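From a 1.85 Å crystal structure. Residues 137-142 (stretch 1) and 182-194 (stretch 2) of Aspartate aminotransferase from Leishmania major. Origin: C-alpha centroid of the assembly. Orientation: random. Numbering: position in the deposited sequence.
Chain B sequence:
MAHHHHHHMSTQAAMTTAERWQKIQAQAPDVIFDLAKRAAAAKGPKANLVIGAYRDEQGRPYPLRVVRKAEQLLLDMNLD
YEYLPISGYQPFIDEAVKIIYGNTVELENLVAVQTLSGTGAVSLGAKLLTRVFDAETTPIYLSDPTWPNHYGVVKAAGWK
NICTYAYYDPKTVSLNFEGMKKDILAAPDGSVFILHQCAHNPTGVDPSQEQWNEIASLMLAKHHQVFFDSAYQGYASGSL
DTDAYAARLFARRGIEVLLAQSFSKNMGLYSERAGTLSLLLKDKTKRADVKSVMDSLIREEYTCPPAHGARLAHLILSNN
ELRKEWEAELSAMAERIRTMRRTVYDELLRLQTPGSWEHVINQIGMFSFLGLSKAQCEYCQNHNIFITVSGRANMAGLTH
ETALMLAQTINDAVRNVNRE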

# COMPACT_ATOMS: atom_id res chain seq x y z
N THR B 137 12.58 5.81 -23.07
CA THR B 137 12.40 5.97 -24.53
C THR B 137 11.05 5.49 -25.06
O THR B 137 10.39 6.17 -25.86
CB THR B 137 13.47 5.12 -25.24
OG1 THR B 137 14.76 5.62 -24.89
CG2 THR B 137 13.32 5.21 -26.66
N THR B 138 10.66 4.28 -24.65
CA THR B 138 9.43 3.64 -25.15
C THR B 138 8.22 4.48 -24.72
O THR B 138 8.06 4.77 -23.55
CB THR B 138 9.31 2.20 -24.54
OG1 THR B 138 10.43 1.42 -24.90
CG2 THR B 138 8.06 1.48 -25.00
N PRO B 139 7.37 4.88 -25.69
CA PRO B 139 6.13 5.58 -25.31
C PRO B 139 5.19 4.69 -24.52
O PRO B 139 5.10 3.47 -24.78
CB PRO B 139 5.50 5.99 -26.66
CG PRO B 139 6.27 5.29 -27.71
CD PRO B 139 7.42 4.55 -27.13
N ILE B 140 4.49 5.31 -23.57
CA ILE B 140 3.42 4.67 -22.87
C ILE B 140 2.24 5.58 -23.13
O ILE B 140 2.33 6.80 -22.90
CB ILE B 140 3.74 4.40 -21.37
CG1 ILE B 140 2.56 3.79 -20.62
CG2 ILE B 140 4.18 5.68 -20.64
CD1 ILE B 140 3.02 3.03 -19.37
N TYR B 141 1.14 4.97 -23.60
CA TYR B 141 -0.00 5.70 -24.08
C TYR B 141 -1.21 5.69 -23.15
O TYR B 141 -1.65 4.66 -22.70
CB TYR B 141 -0.42 5.16 -25.44
CG TYR B 141 0.42 5.62 -26.58
CD1 TYR B 141 1.60 4.96 -26.96
CD2 TYR B 141 0.02 6.69 -27.33
CE1 TYR B 141 2.36 5.43 -28.00
CE2 TYR B 141 0.74 7.15 -28.40
CZ TYR B 141 1.91 6.53 -28.73
OH TYR B 141 2.58 7.04 -29.83
N LEU B 142 -1.76 6.88 -22.95
CA LEU B 142 -2.99 7.09 -22.21
C LEU B 142 -4.09 7.58 -23.14
O LEU B 142 -3.82 8.24 -24.12
CB LEU B 142 -2.71 8.15 -21.14
CG LEU B 142 -1.61 7.88 -20.10
CD1 LEU B 142 -1.49 9.05 -19.11
CD2 LEU B 142 -1.93 6.59 -19.34
N LYS B 182 -5.46 5.30 -35.88
CA LYS B 182 -4.34 6.03 -36.44
C LYS B 182 -3.20 6.13 -35.41
O LYS B 182 -2.07 5.88 -35.74
CB LYS B 182 -4.81 7.41 -36.87
CG LYS B 182 -3.76 8.30 -37.51
CD LYS B 182 -4.46 9.41 -38.31
CE LYS B 182 -3.69 10.72 -38.29
NZ LYS B 182 -2.37 10.56 -38.94
N ASP B 183 -3.52 6.52 -34.19
CA ASP B 183 -2.48 6.67 -33.18
C ASP B 183 -1.82 5.33 -32.75
O ASP B 183 -0.60 5.27 -32.47
CB ASP B 183 -3.04 7.44 -31.97
CG ASP B 183 -3.27 8.92 -32.25
OD1 ASP B 183 -2.88 9.44 -33.36
OD2 ASP B 183 -3.94 9.57 -31.41
N ILE B 184 -2.61 4.27 -32.67
CA ILE B 184 -2.10 2.91 -32.38
C ILE B 184 -1.10 2.54 -33.45
O ILE B 184 -0.06 2.02 -33.18
CB ILE B 184 -3.25 1.87 -32.29
CG1 ILE B 184 -4.14 2.15 -31.07
CG2 ILE B 184 -2.75 0.41 -32.18
CD1 ILE B 184 -5.51 1.45 -31.15
N LEU B 185 -1.45 2.82 -34.70
CA LEU B 185 -0.60 2.45 -35.84
C LEU B 185 0.65 3.36 -35.93
O LEU B 185 1.73 2.91 -36.34
CB LEU B 185 -1.44 2.46 -37.14
CG LEU B 185 -2.35 1.23 -37.40
CD1 LEU B 185 -3.24 1.46 -38.62
CD2 LEU B 185 -1.46 0.02 -37.57
N ALA B 186 0.50 4.64 -35.58
CA ALA B 186 1.58 5.62 -35.71
C ALA B 186 2.65 5.43 -34.62
O ALA B 186 3.81 5.78 -34.79
CB ALA B 186 1.02 7.05 -35.68
N ALA B 187 2.26 4.84 -33.51
CA ALA B 187 3.20 4.51 -32.46
C ALA B 187 4.22 3.52 -32.96
O ALA B 187 3.92 2.65 -33.77
CB ALA B 187 2.46 3.93 -31.28
N PRO B 188 5.45 3.64 -32.48
CA PRO B 188 6.44 2.64 -32.84
C PRO B 188 6.02 1.29 -32.32
O PRO B 188 5.34 1.21 -31.29
CB PRO B 188 7.71 3.10 -32.10
CG PRO B 188 7.25 4.05 -31.08
CD PRO B 188 5.96 4.65 -31.55
N ASP B 189 6.40 0.24 -33.03
CA ASP B 189 6.11 -1.11 -32.58
C ASP B 189 6.66 -1.30 -31.20
O ASP B 189 7.71 -0.76 -30.86
CB ASP B 189 6.78 -2.14 -33.47
CG ASP B 189 6.10 -2.33 -34.80
OD1 ASP B 189 5.35 -1.48 -35.28
OD2 ASP B 189 6.37 -3.36 -35.41
N GLY B 190 5.97 -2.10 -30.39
CA GLY B 190 6.40 -2.37 -29.04
C GLY B 190 6.25 -1.19 -28.08
O GLY B 190 7.10 -1.00 -27.24
N SER B 191 5.20 -0.40 -28.24
CA SER B 191 4.83 0.61 -27.26
C SER B 191 3.87 0.02 -26.21
O SER B 191 3.37 -1.11 -26.36
CB SER B 191 4.18 1.80 -27.91
OG SER B 191 5.04 2.43 -28.84
N VAL B 192 3.67 0.73 -25.11
CA VAL B 192 2.74 0.33 -24.07
C VAL B 192 1.45 1.13 -24.16
O VAL B 192 1.51 2.36 -24.28
CB VAL B 192 3.34 0.52 -22.69
CG1 VAL B 192 2.36 -0.04 -21.64
CG2 VAL B 192 4.67 -0.20 -22.58
N PHE B 193 0.29 0.46 -24.14
CA PHE B 193 -1.00 1.14 -24.15
C PHE B 193 -1.79 0.79 -22.91
O PHE B 193 -2.08 -0.40 -22.68
CB PHE B 193 -1.82 0.76 -25.37
CG PHE B 193 -1.39 1.47 -26.61
CD1 PHE B 193 -0.21 1.11 -27.25
CD2 PHE B 193 -2.10 2.55 -27.08
CE1 PHE B 193 0.20 1.79 -28.38
CE2 PHE B 193 -1.68 3.22 -28.19
CZ PHE B 193 -0.50 2.86 -28.83
N ILE B 194 -2.15 1.82 -22.14
CA ILE B 194 -3.11 1.66 -21.03
C ILE B 194 -4.52 1.87 -21.57
O ILE B 194 -4.88 2.96 -21.99
CB ILE B 194 -2.77 2.60 -19.88
CG1 ILE B 194 -1.37 2.27 -19.34
CG2 ILE B 194 -3.83 2.52 -18.77
CD1 ILE B 194 -0.96 3.08 -18.12
O HOH W 1 0.78 7.67 -32.02

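Stretch 2 begins as the end of a helix, and most of that helix stays clear of stretch 1. Lys182, Ile184, Leu185 and Ala186 make no contact. Asp183 takes part through its backbone: a water donates to Asp183 O at 2.8 Å and is hydrogen-bonded to Tyr141 OH at 2.9 Å. Asp183 O also accepts from Ala187 N at 3.1 Å.

Ala187 is the first residue to leave helical geometry. Ala187 CB points toward stretch 1 and lies 3.6 Å from Tyr141 CE1 and 3.4 Å from Tyr141 OH. The small methyl fits this close approach. Pro188 packs ring to ring on Pro139, with Pro188 CG 3.7 Å from Pro139 CG. Asp189 is exposed and out of reach.

Gly190 has positive phi, which favours glycine. Gly190 O lies 3.5 Å from Thr138 CG2. Ser191 OG donates to Pro188 O at 2.8 Å, which satisfies the hydroxyl in a buried site. Ser191 OG is also 3.3 Å from Pro139 CG, a van der Waals contact.

The parallel strand pairing starts at Val192. Val192 N donates to Pro139 O at 3.1 Å, nearly straight, and Val192 O accepts from Tyr141 N at 2.7 Å. Proline lacks an amide hydrogen, but its carbonyl is free to accept. Val192 and Ile140 share one face of the sheet, where Val192 CG1 meets Ile140 CD1 at 3.9 Å. Both are branched at CB, which suits extended strands.

Phe193 and Tyr141 share the other face. Their rings form an offset stack, with centroids 4.4 Å apart and planes 2° from parallel. Tyr141 buries its ring here while its hydroxyl reaches the water.

Ile194 N donates to Tyr141 O at 2.9 Å, the third backbone hydrogen bond between the stretches. Ile194 CD1 packs 3.8 Å from Leu142 CD2 and 4.2 Å from Ile140 CD1, adding a buried apolar cluster.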